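Long-range contacts in BIFUNCTIONAL PROTEIN Proline utilization A (PutA) (Corynebacterium freiburgense, PDB 5UX5), which probably oxidises proline to glutamate in two steps, pairing an FAD-containing proline dehydrogenase with an NAD-dependent aldehyde dehydrogenase in one polypeptide: residues 976-981 and 1000-1005; 1015-1020 and 1052-1057; 315-320 and 457-462. One frame throughout, in Å; residues are numbered along the deposited sequence.

Interaction 1 (976-981 and 1000-1005); sequences TLYVVG and ELRKLE
Strands 976-980 and 1000-1003 run parallel with a twist of 33°, their axes 4.6 Å apart at closest, and are laced by four backbone bonds. L977 N takes the rung to E1000 O at 2.8 Å, nearly along the C=O axis. R1002 N reaches L977 O at 2.9 Å, V979 N returns to R1002 O from above the carbonyl plane, and L1004 N closes the ladder on V979 O. Helix 984-997 connects the two strands, a beta-alpha-beta unit consistent with a Rossmann-like C-terminal domain. T976, Y978, E1000 and R1002 occupy one face. With CG anti to the carbonyl carbon and its chain extended as far as NE, R1002 lies alongside Y978. Its NH1 donates to Y978 OH in the guanidinium plane (2.4 Å), the ring standing at 78° to that plane. T976 CG2 sits over one guanidinium face, 3.6 Å from R1002 NE, while E1000 OE2 forms a weak salt bridge with R1002 NH2 at 3.3 Å and a weak bond to T976 OG1. L977, V979, L1001 and K1003 share the other face, where L1001 CD2 meets L977 CB and V979 CG2, L990 of helix 984-997 packs on V979 and L1001, and K1003 makes a cation-pi contact with F987. L1004 forks, CD1 touching Y978 CD1 and CD2 meeting V980 CG2 (3.7 Å). One face is therefore mainly aliphatic, with K1003 at its margin; on the other, E1000 and the Y978 hydroxyl probably limit the guanidinium's rotation, and E1000 probably helps balance its charge.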
loop_
_atom_site.group_PDB
_atom_site.type_symbol
_atom_site.label_atom_id
_atom_site.label_comp_id
_atom_site.label_asym_id
_atom_site.label_seq_id
_atom_site.Cartn_x
_atom_site.Cartn_y
_atom_site.Cartn_z
ATOM N N THR A 976 31.678 2.659 11.891
ATOM C CA THR A 976 33.086 2.319 11.782
ATOM C C THR A 976 33.471 2.176 10.322
ATOM O O THR A 976 32.820 1.430 9.577
ATOM C CB THR A 976 33.400 1.002 12.501
ATOM O OG1 THR A 976 33.001 1.070 13.881
ATOM C CG2 THR A 976 34.886 0.737 12.426
ATOM N N LEU A 977 34.569 2.833 9.944
ATOM C CA LEU A 977 35.186 2.704 8.631
ATOM C C LEU A 977 36.615 2.186 8.777
ATOM O O LEU A 977 37.381 2.680 9.604
ATOM C CB LEU A 977 35.166 4.036 7.867
ATOM C CG LEU A 977 35.753 3.953 6.452
ATOM C CD1 LEU A 977 34.931 3.027 5.621
ATOM C CD2 LEU A 977 35.791 5.294 5.777
ATOM N N TYR A 978 36.950 1.153 8.016
ATOM C CA TYR A 978 38.292 0.597 7.989
ATOM C C TYR A 978 39.106 1.240 6.873
ATOM O O TYR A 978 38.587 1.509 5.782
ATOM C CB TYR A 978 38.242 -0.927 7.810
ATOM C CG TYR A 978 37.773 -1.636 9.063
ATOM C CD1 TYR A 978 38.675 -1.946 10.079
ATOM C CD2 TYR A 978 36.433 -1.998 9.237
ATOM C CE1 TYR A 978 38.272 -2.576 11.230
ATOM C CE2 TYR A 978 36.005 -2.652 10.405
ATOM C CZ TYR A 978 36.934 -2.941 11.399
ATOM O OH TYR A 978 36.552 -3.587 12.563
ATOM N N VAL A 979 40.383 1.495 7.150
ATOM C CA VAL A 979 41.256 2.211 6.226
ATOM C C VAL A 979 42.469 1.342 5.923
ATOM O O VAL A 979 43.129 0.849 6.844
ATOM C CB VAL A 979 41.688 3.575 6.799
ATOM C CG1 VAL A 979 42.506 4.353 5.783
ATOM C CG2 VAL A 979 40.485 4.363 7.250
ATOM N N VAL A 980 42.769 1.167 4.639
ATOM C CA VAL A 980 43.903 0.365 4.200
ATOM C C VAL A 980 44.882 1.231 3.423
ATOM O O VAL A 980 44.486 1.943 2.490
ATOM C CB VAL A 980 43.454 -0.816 3.334
ATOM C CG1 VAL A 980 44.676 -1.594 2.910
ATOM C CG2 VAL A 980 42.563 -1.682 4.128
ATOM N N GLY A 981 46.147 1.199 3.824
ATOM C CA GLY A 981 47.179 1.956 3.147
ATOM C C GLY A 981 47.728 3.044 4.039
ATOM O O GLY A 981 47.191 3.346 5.105
ATOM N N GLU A 1000 34.063 6.202 13.327
ATOM C CA GLU A 1000 35.341 5.781 13.871
ATOM C C GLU A 1000 36.165 5.230 12.725
ATOM O O GLU A 1000 35.652 4.448 11.922
ATOM C CB GLU A 1000 35.144 4.727 14.952
ATOM C CG GLU A 1000 36.406 4.219 15.598
ATOM C CD GLU A 1000 36.213 2.921 16.390
ATOM O OE1 GLU A 1000 37.114 2.598 17.190
ATOM O OE2 GLU A 1000 35.183 2.226 16.221
ATOM N N LEU A 1001 37.400 5.710 12.592
ATOM C CA LEU A 1001 38.359 5.163 11.640
ATOM C C LEU A 1001 39.194 4.091 12.335
ATOM O O LEU A 1001 39.650 4.297 13.464
ATOM C CB LEU A 1001 39.254 6.264 11.097
ATOM C CG LEU A 1001 38.467 7.370 10.441
ATOM C CD1 LEU A 1001 39.370 8.489 9.997
ATOM C CD2 LEU A 1001 37.794 6.791 9.269
ATOM N N ARG A 1002 39.345 2.933 11.692
ATOM C CA ARG A 1002 40.214 1.861 12.175
ATOM C C ARG A 1002 41.198 1.500 11.076
ATOM O O ARG A 1002 40.778 1.139 9.969
ATOM C CB ARG A 1002 39.428 0.614 12.594
ATOM C CG ARG A 1002 38.689 0.738 13.874
ATOM C CD ARG A 1002 38.062 -0.590 14.247
ATOM N NE ARG A 1002 36.958 -0.424 15.190
ATOM C CZ ARG A 1002 35.980 -1.308 15.347
ATOM N NH1 ARG A 1002 35.983 -2.416 14.621
ATOM N NH2 ARG A 1002 34.998 -1.087 16.218
ATOM N N LYS A 1003 42.500 1.634 11.372
ATOM C CA LYS A 1003 43.539 1.212 10.440
ATOM C C LYS A 1003 43.577 -0.306 10.382
ATOM O O LYS A 1003 43.323 -0.982 11.377
ATOM C CB LYS A 1003 44.905 1.774 10.842
ATOM C CG LYS A 1003 45.334 2.984 9.986
ATOM C CD LYS A 1003 46.568 3.674 10.545
ATOM C CE LYS A 1003 46.872 4.982 9.815
ATOM N NZ LYS A 1003 47.277 4.777 8.388
ATOM N N LEU A 1004 43.802 -0.842 9.186
ATOM C CA LEU A 1004 43.659 -2.266 8.925
ATOM C C LEU A 1004 44.873 -2.755 8.156
ATOM O O LEU A 1004 45.275 -2.131 7.170
ATOM C CB LEU A 1004 42.393 -2.551 8.126
ATOM C CG LEU A 1004 42.030 -4.006 7.830
ATOM C CD1 LEU A 1004 41.306 -4.679 8.997
ATOM C CD2 LEU A 1004 41.195 -4.030 6.589
ATOM N N GLU A 1005 45.447 -3.865 8.603
ATOM C CA GLU A 1005 46.597 -4.485 7.961
ATOM C C GLU A 1005 46.165 -5.697 7.133
ATOM O O GLU A 1005 45.006 -6.131 7.166
ATOM C CB GLU A 1005 47.617 -4.903 9.022
ATOM C CG GLU A 1005 48.100 -3.769 9.916
ATOM C CD GLU A 1005 49.537 -3.353 9.603
ATOM O OE1 GLU A 1005 49.744 -2.482 8.717
ATOM O OE2 GLU A 1005 50.458 -3.916 10.240
#

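Interaction 2 (1015-1020 and 1052-1057); sequences RIRAIG and LLHFLK
R1015 lays the end of its guanidinium against the carbonyl oxygen of L1056, gripping that one atom end-on with both terminal nitrogens, NH1 and NH2, each at 3.0 Å. This pincer ties strand 1015-1018 of the C-terminal domain, probably Rossmann-like, to the 3-10 turn 1052-1055 and the start of strand 1056-1064, which runs antiparallel to 965-980. The R1015 chain is fully extended from CG to NE, which carries the charge to the turn. L1056 O lies 3° from the guanidinium plane, yet both donors approach it from above the carbonyl plane. NH1 also makes a weak bond to H1054 O, so two carbonyls, of H1054 and L1056, meet a single cation. Inside the turn, F1055 N closes on L1052 O at 2.9 Å. R1017, bent at chi2 (66°), crosses H1054 obliquely, its guanidinium turned 65° from the imidazole. Their main polar partner is shared: E1051 forms a salt bridge with R1017 NH2 and a hydrogen bond with H1054 ND1, and R1017 NH1 also bonds to the carbonyls of I1040 and G1042. H1054 CE1 lies over one face of the R1017 guanidinium, 3.9 Å from R1017 NE.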
loop_
_atom_site.group_PDB
_atom_site.type_symbol
_atom_site.label_atom_id
_atom_site.label_comp_id
_atom_site.label_asym_id
_atom_site.label_seq_id
_atom_site.Cartn_x
_atom_site.Cartn_y
_atom_site.Cartn_z
ATOM N N ARG A 1015 32.928 -1.680 5.623
ATOM C CA ARG A 1015 33.387 -0.845 4.526
ATOM C C ARG A 1015 34.865 -0.561 4.754
ATOM O O ARG A 1015 35.261 -0.191 5.863
ATOM C CB ARG A 1015 32.590 0.469 4.453
ATOM C CG ARG A 1015 31.165 0.405 3.919
ATOM C CD ARG A 1015 30.530 1.772 3.948
ATOM N NE ARG A 1015 29.111 1.768 3.608
ATOM C CZ ARG A 1015 28.321 2.841 3.683
ATOM N NH1 ARG A 1015 28.799 4.003 4.103
ATOM N NH2 ARG A 1015 27.044 2.763 3.352
ATOM N N ILE A 1016 35.683 -0.756 3.723
ATOM C CA ILE A 1016 37.131 -0.613 3.836
ATOM C C ILE A 1016 37.565 0.422 2.817
ATOM O O ILE A 1016 37.359 0.224 1.612
ATOM C CB ILE A 1016 37.857 -1.947 3.618
ATOM C CG1 ILE A 1016 37.393 -2.972 4.637
ATOM C CG2 ILE A 1016 39.288 -1.781 3.771
ATOM C CD1 ILE A 1016 37.461 -4.383 4.107
ATOM N N ARG A 1017 38.107 1.551 3.302
ATOM C CA ARG A 1017 38.569 2.630 2.429
ATOM C C ARG A 1017 40.051 2.450 2.115
ATOM O O ARG A 1017 40.867 2.257 3.024
ATOM C CB ARG A 1017 38.338 4.000 3.066
ATOM C CG ARG A 1017 38.475 5.175 2.104
ATOM C CD ARG A 1017 37.374 5.136 1.062
ATOM N NE ARG A 1017 37.345 6.312 0.182
ATOM C CZ ARG A 1017 37.932 6.390 -1.010
ATOM N NH1 ARG A 1017 38.626 5.373 -1.502
ATOM N NH2 ARG A 1017 37.824 7.502 -1.720
ATOM N N ALA A 1018 40.392 2.523 0.829
ATOM C CA ALA A 1018 41.766 2.397 0.366
ATOM C C ALA A 1018 42.388 3.779 0.242
ATOM O O ALA A 1018 41.819 4.673 -0.403
ATOM C CB ALA A 1018 41.833 1.696 -0.985
ATOM N N ILE A 1019 43.546 3.963 0.875
ATOM C CA ILE A 1019 44.296 5.198 0.720
ATOM C C ILE A 1019 45.710 4.870 0.261
ATOM O O ILE A 1019 46.271 3.824 0.604
ATOM C CB ILE A 1019 44.305 6.029 2.026
ATOM C CG1 ILE A 1019 45.124 5.356 3.133
ATOM C CG2 ILE A 1019 42.885 6.296 2.499
ATOM C CD1 ILE A 1019 45.348 6.257 4.307
ATOM N N GLY A 1020 46.297 5.780 -0.514
ATOM C CA GLY A 1020 47.677 5.631 -0.932
ATOM C C GLY A 1020 47.802 5.106 -2.351
ATOM O O GLY A 1020 46.818 4.891 -3.068
ATOM N N LEU A 1052 31.675 11.733 1.012
ATOM C CA LEU A 1052 30.941 11.531 2.262
ATOM C C LEU A 1052 29.939 10.372 2.183
ATOM O O LEU A 1052 29.482 9.893 3.234
ATOM C CB LEU A 1052 30.241 12.832 2.703
ATOM C CG LEU A 1052 31.170 13.953 3.232
ATOM C CD1 LEU A 1052 30.477 15.279 3.449
ATOM C CD2 LEU A 1052 31.846 13.566 4.521
ATOM N N LEU A 1053 29.606 9.877 0.984
ATOM C CA LEU A 1053 28.685 8.741 0.920
ATOM C C LEU A 1053 29.301 7.525 1.603
ATOM O O LEU A 1053 28.588 6.712 2.198
ATOM C CB LEU A 1053 28.279 8.434 -0.531
ATOM C CG LEU A 1053 27.375 9.472 -1.235
ATOM C CD1 LEU A 1053 27.154 9.215 -2.706
ATOM C CD2 LEU A 1053 26.044 9.622 -0.588
ATOM N N HIS A 1054 30.631 7.424 1.579
ATOM C CA HIS A 1054 31.341 6.340 2.239
ATOM C C HIS A 1054 31.202 6.387 3.751
ATOM O O HIS A 1054 31.492 5.382 4.418
ATOM C CB HIS A 1054 32.821 6.384 1.854
ATOM C CG HIS A 1054 33.054 6.314 0.384
ATOM N ND1 HIS A 1054 33.957 7.126 -0.269
ATOM C CD2 HIS A 1054 32.512 5.516 -0.567
ATOM C CE1 HIS A 1054 33.950 6.844 -1.559
ATOM N NE2 HIS A 1054 33.083 5.867 -1.767
ATOM N N PHE A 1055 30.729 7.507 4.303
ATOM C CA PHE A 1055 30.604 7.661 5.743
ATOM C C PHE A 1055 29.165 7.626 6.228
ATOM O O PHE A 1055 28.919 7.872 7.415
ATOM C CB PHE A 1055 31.286 8.962 6.169
ATOM C CG PHE A 1055 32.773 8.941 5.967
ATOM C CD1 PHE A 1055 33.316 9.086 4.696
ATOM C CD2 PHE A 1055 33.628 8.767 7.037
ATOM C CE1 PHE A 1055 34.689 9.050 4.500
ATOM C CE2 PHE A 1055 35.006 8.751 6.843
ATOM C CZ PHE A 1055 35.533 8.887 5.577
ATOM N N LEU A 1056 28.211 7.307 5.343
ATOM C CA LEU A 1056 26.779 7.446 5.610
ATOM C C LEU A 1056 25.989 6.237 5.107
ATOM O O LEU A 1056 26.298 5.626 4.077
ATOM C CB LEU A 1056 26.217 8.720 4.956
ATOM C CG LEU A 1056 26.833 10.048 5.409
ATOM C CD1 LEU A 1056 26.476 11.129 4.416
ATOM C CD2 LEU A 1056 26.375 10.430 6.807
ATOM N N LYS A 1057 24.933 5.927 5.827
ATOM C CA LYS A 1057 23.989 4.892 5.435
ATOM C C LYS A 1057 22.661 5.556 5.080
ATOM O O LYS A 1057 22.045 6.218 5.924
ATOM C CB LYS A 1057 23.798 3.895 6.581
ATOM C CG LYS A 1057 25.020 3.116 7.016
ATOM C CD LYS A 1057 24.635 2.182 8.158
ATOM C CE LYS A 1057 24.116 2.997 9.326
ATOM N NZ LYS A 1057 24.109 2.287 10.641
#

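Interaction 3 (315-320 and 457-462); sequences WYPAPY and DSRRLS
The carbonyl oxygen of Y316 receives one bond across the contact, from R460 NE at 2.9 Å, with the donor nearly on the C=O axis. R460 gets there by bending at chi2 (-69°), and its guanidinium then passes obliquely by W315, whose CE3 lies over one face, 3.5 Å from R460 NH1. The planes are 34° apart. NH1 goes on to a salt bridge with D473, so two polar partners and an indole set the orientation of this buried cation. R459 makes the second crossing. Bent at both chi2 and chi3, it folds over 317-319 and sends NE almost straight (171°) to P319 O at 3.1 Å, within its own guanidinium plane but above that of the carbonyl. Its NH1 lies 3.6 Å from Y316 CD1, and Y316 CB sits over a guanidinium face. At the CD2 edge of the tyrosine ring, near its plane, S462 O comes to 3.2 Å from Y316 CD2. S458 OG accepts from R460 N in an ST turn and also bonds to Y236 OH. Two irregular loops are thus joined by arginines reading carbonyls of a proline-rich segment. That segment follows helix 303-313 of the proline dehydrogenase TIM barrel and leads to Y320, which bonds through OH to A455 O and lines the FAD pocket.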
loop_
_atom_site.group_PDB
_atom_site.type_symbol
_atom_site.label_atom_id
_atom_site.label_comp_id
_atom_site.label_asym_id
_atom_site.label_seq_id
_atom_site.Cartn_x
_atom_site.Cartn_y
_atom_site.Cartn_z
ATOM N N TRP A 315 -4.837 8.676 -7.517
ATOM C CA TRP A 315 -6.158 8.701 -8.112
ATOM C C TRP A 315 -6.887 9.943 -7.645
ATOM O O TRP A 315 -6.522 10.536 -6.627
ATOM C CB TRP A 315 -6.978 7.481 -7.699
ATOM C CG TRP A 315 -6.461 6.168 -8.130
ATOM C CD1 TRP A 315 -5.725 5.902 -9.245
ATOM C CD2 TRP A 315 -6.668 4.907 -7.467
ATOM N NE1 TRP A 315 -5.463 4.550 -9.315
ATOM C CE2 TRP A 315 -6.039 3.924 -8.238
ATOM C CE3 TRP A 315 -7.342 4.519 -6.306
ATOM C CZ2 TRP A 315 -6.031 2.581 -7.865
ATOM C CZ3 TRP A 315 -7.323 3.195 -5.939
ATOM C CH2 TRP A 315 -6.676 2.242 -6.710
ATOM N N TYR A 316 -7.955 10.308 -8.368
ATOM C CA TYR A 316 -8.868 11.298 -7.824
ATOM C C TYR A 316 -9.673 10.667 -6.699
ATOM O O TYR A 316 -10.000 9.470 -6.737
ATOM C CB TYR A 316 -9.837 11.818 -8.877
ATOM C CG TYR A 316 -9.208 12.637 -9.943
ATOM C CD1 TYR A 316 -8.818 13.937 -9.699
ATOM C CD2 TYR A 316 -9.000 12.108 -11.203
ATOM C CE1 TYR A 316 -8.235 14.708 -10.695
ATOM C CE2 TYR A 316 -8.408 12.847 -12.202
ATOM C CZ TYR A 316 -8.024 14.152 -11.940
ATOM O OH TYR A 316 -7.436 14.894 -12.921
ATOM N N PRO A 317 -10.005 11.446 -5.687
ATOM C CA PRO A 317 -10.989 10.986 -4.707
ATOM C C PRO A 317 -12.293 10.629 -5.415
ATOM O O PRO A 317 -12.657 11.226 -6.426
ATOM C CB PRO A 317 -11.153 12.188 -3.774
ATOM C CG PRO A 317 -9.973 13.106 -4.102
ATOM C CD PRO A 317 -9.610 12.848 -5.500
ATOM N N ALA A 318 -12.938 9.576 -4.946
ATOM C CA ALA A 318 -14.239 9.217 -5.502
ATOM C C ALA A 318 -15.328 10.266 -5.233
ATOM O O ALA A 318 -16.209 10.433 -6.099
ATOM C CB ALA A 318 -14.640 7.831 -4.982
ATOM N N PRO A 319 -15.374 10.941 -4.083
ATOM C CA PRO A 319 -16.414 11.942 -3.858
ATOM C C PRO A 319 -16.101 13.257 -4.561
ATOM O O PRO A 319 -15.024 13.481 -5.099
ATOM C CB PRO A 319 -16.416 12.145 -2.339
ATOM C CG PRO A 319 -15.632 11.045 -1.790
ATOM C CD PRO A 319 -14.639 10.674 -2.837
ATOM N N TYR A 320 -17.103 14.121 -4.572
ATOM C CA TYR A 320 -16.963 15.437 -5.146
ATOM C C TYR A 320 -15.879 16.192 -4.411
ATOM O O TYR A 320 -15.588 15.904 -3.253
ATOM C CB TYR A 320 -18.272 16.212 -5.015
ATOM C CG TYR A 320 -19.392 15.813 -5.931
ATOM C CD1 TYR A 320 -19.374 16.166 -7.266
ATOM C CD2 TYR A 320 -20.501 15.117 -5.449
ATOM C CE1 TYR A 320 -20.424 15.823 -8.115
ATOM C CE2 TYR A 320 -21.559 14.766 -6.299
ATOM C CZ TYR A 320 -21.502 15.128 -7.627
ATOM O OH TYR A 320 -22.517 14.803 -8.479
ATOM N N ASP A 457 -20.334 11.530 -14.045
ATOM C CA ASP A 457 -19.365 10.462 -14.264
ATOM C C ASP A 457 -18.615 10.154 -12.977
ATOM O O ASP A 457 -18.608 10.942 -12.031
ATOM C CB ASP A 457 -18.362 10.837 -15.352
ATOM C CG ASP A 457 -18.880 10.575 -16.729
ATOM O OD1 ASP A 457 -19.930 9.901 -16.844
ATOM O OD2 ASP A 457 -18.221 11.013 -17.696
ATOM N N SER A 458 -17.992 8.982 -12.941
ATOM C CA SER A 458 -17.145 8.620 -11.808
ATOM C C SER A 458 -15.777 9.324 -11.873
ATOM O O SER A 458 -15.051 9.223 -12.869
ATOM C CB SER A 458 -16.977 7.105 -11.757
ATOM O OG SER A 458 -15.830 6.748 -11.034
ATOM N N ARG A 459 -15.397 9.982 -10.776
ATOM C CA ARG A 459 -14.103 10.645 -10.718
ATOM C C ARG A 459 -12.941 9.699 -11.013
ATOM O O ARG A 459 -11.877 10.160 -11.468
ATOM C CB ARG A 459 -13.904 11.277 -9.343
ATOM C CG ARG A 459 -14.988 12.221 -8.958
ATOM C CD ARG A 459 -14.452 13.610 -9.058
ATOM N NE ARG A 459 -13.785 14.062 -7.854
ATOM C CZ ARG A 459 -12.718 14.834 -7.857
ATOM N NH1 ARG A 459 -12.167 15.213 -9.011
ATOM N NH2 ARG A 459 -12.204 15.227 -6.706
ATOM N N ARG A 460 -13.126 8.395 -10.794
ATOM C CA ARG A 460 -12.070 7.417 -11.013
ATOM C C ARG A 460 -11.883 7.076 -12.494
ATOM O O ARG A 460 -11.020 6.258 -12.827
ATOM C CB ARG A 460 -12.380 6.144 -10.220
ATOM C CG ARG A 460 -12.346 6.282 -8.705
ATOM C CD ARG A 460 -10.914 6.518 -8.199
ATOM N NE ARG A 460 -10.858 6.650 -6.748
ATOM C CZ ARG A 460 -10.814 5.617 -5.910
ATOM N NH1 ARG A 460 -10.798 4.381 -6.402
ATOM N NH2 ARG A 460 -10.792 5.829 -4.592
ATOM N N LEU A 461 -12.673 7.670 -13.394
ATOM C CA LEU A 461 -12.593 7.282 -14.796
ATOM C C LEU A 461 -11.306 7.729 -15.452
ATOM O O LEU A 461 -10.942 7.175 -16.488
ATOM C CB LEU A 461 -13.769 7.838 -15.591
ATOM C CG LEU A 461 -15.195 7.294 -15.407
ATOM C CD1 LEU A 461 -16.150 8.127 -16.252
ATOM C CD2 LEU A 461 -15.311 5.836 -15.761
ATOM N N SER A 462 -10.626 8.727 -14.899
ATOM C CA SER A 462 -9.297 9.118 -15.353
ATOM C C SER A 462 -8.483 9.478 -14.129
ATOM O O SER A 462 -8.966 9.404 -12.993
ATOM C CB SER A 462 -9.337 10.294 -16.332
ATOM O OG SER A 462 -9.740 11.477 -15.646
#

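Overall arrangement
Interactions 1 and 2 belong to the same C-terminal domain, probably Rossmann-like, and touch: strand 965-980 pairs with 1000-1003 and with 1015-1018, and also antiparallel with 1056-1064, Y978 O and V980 N probably bonding to R1017 N and O. Interaction 1 is strand pairing, mostly backbone to backbone, with a largely aliphatic face packed on helix 984-997 and a polar face carrying the E1000–R1002 pair. Interaction 2 involves no strand pairing and depends on one extended arginine, R1015, reaching a 3-10 turn. Interaction 3 also relies on arginines meeting carbonyls, but between loops at the flavin-bearing barrel, about 57 Å from interaction 1, centre to centre, across the chain's centre. All three are partly buried.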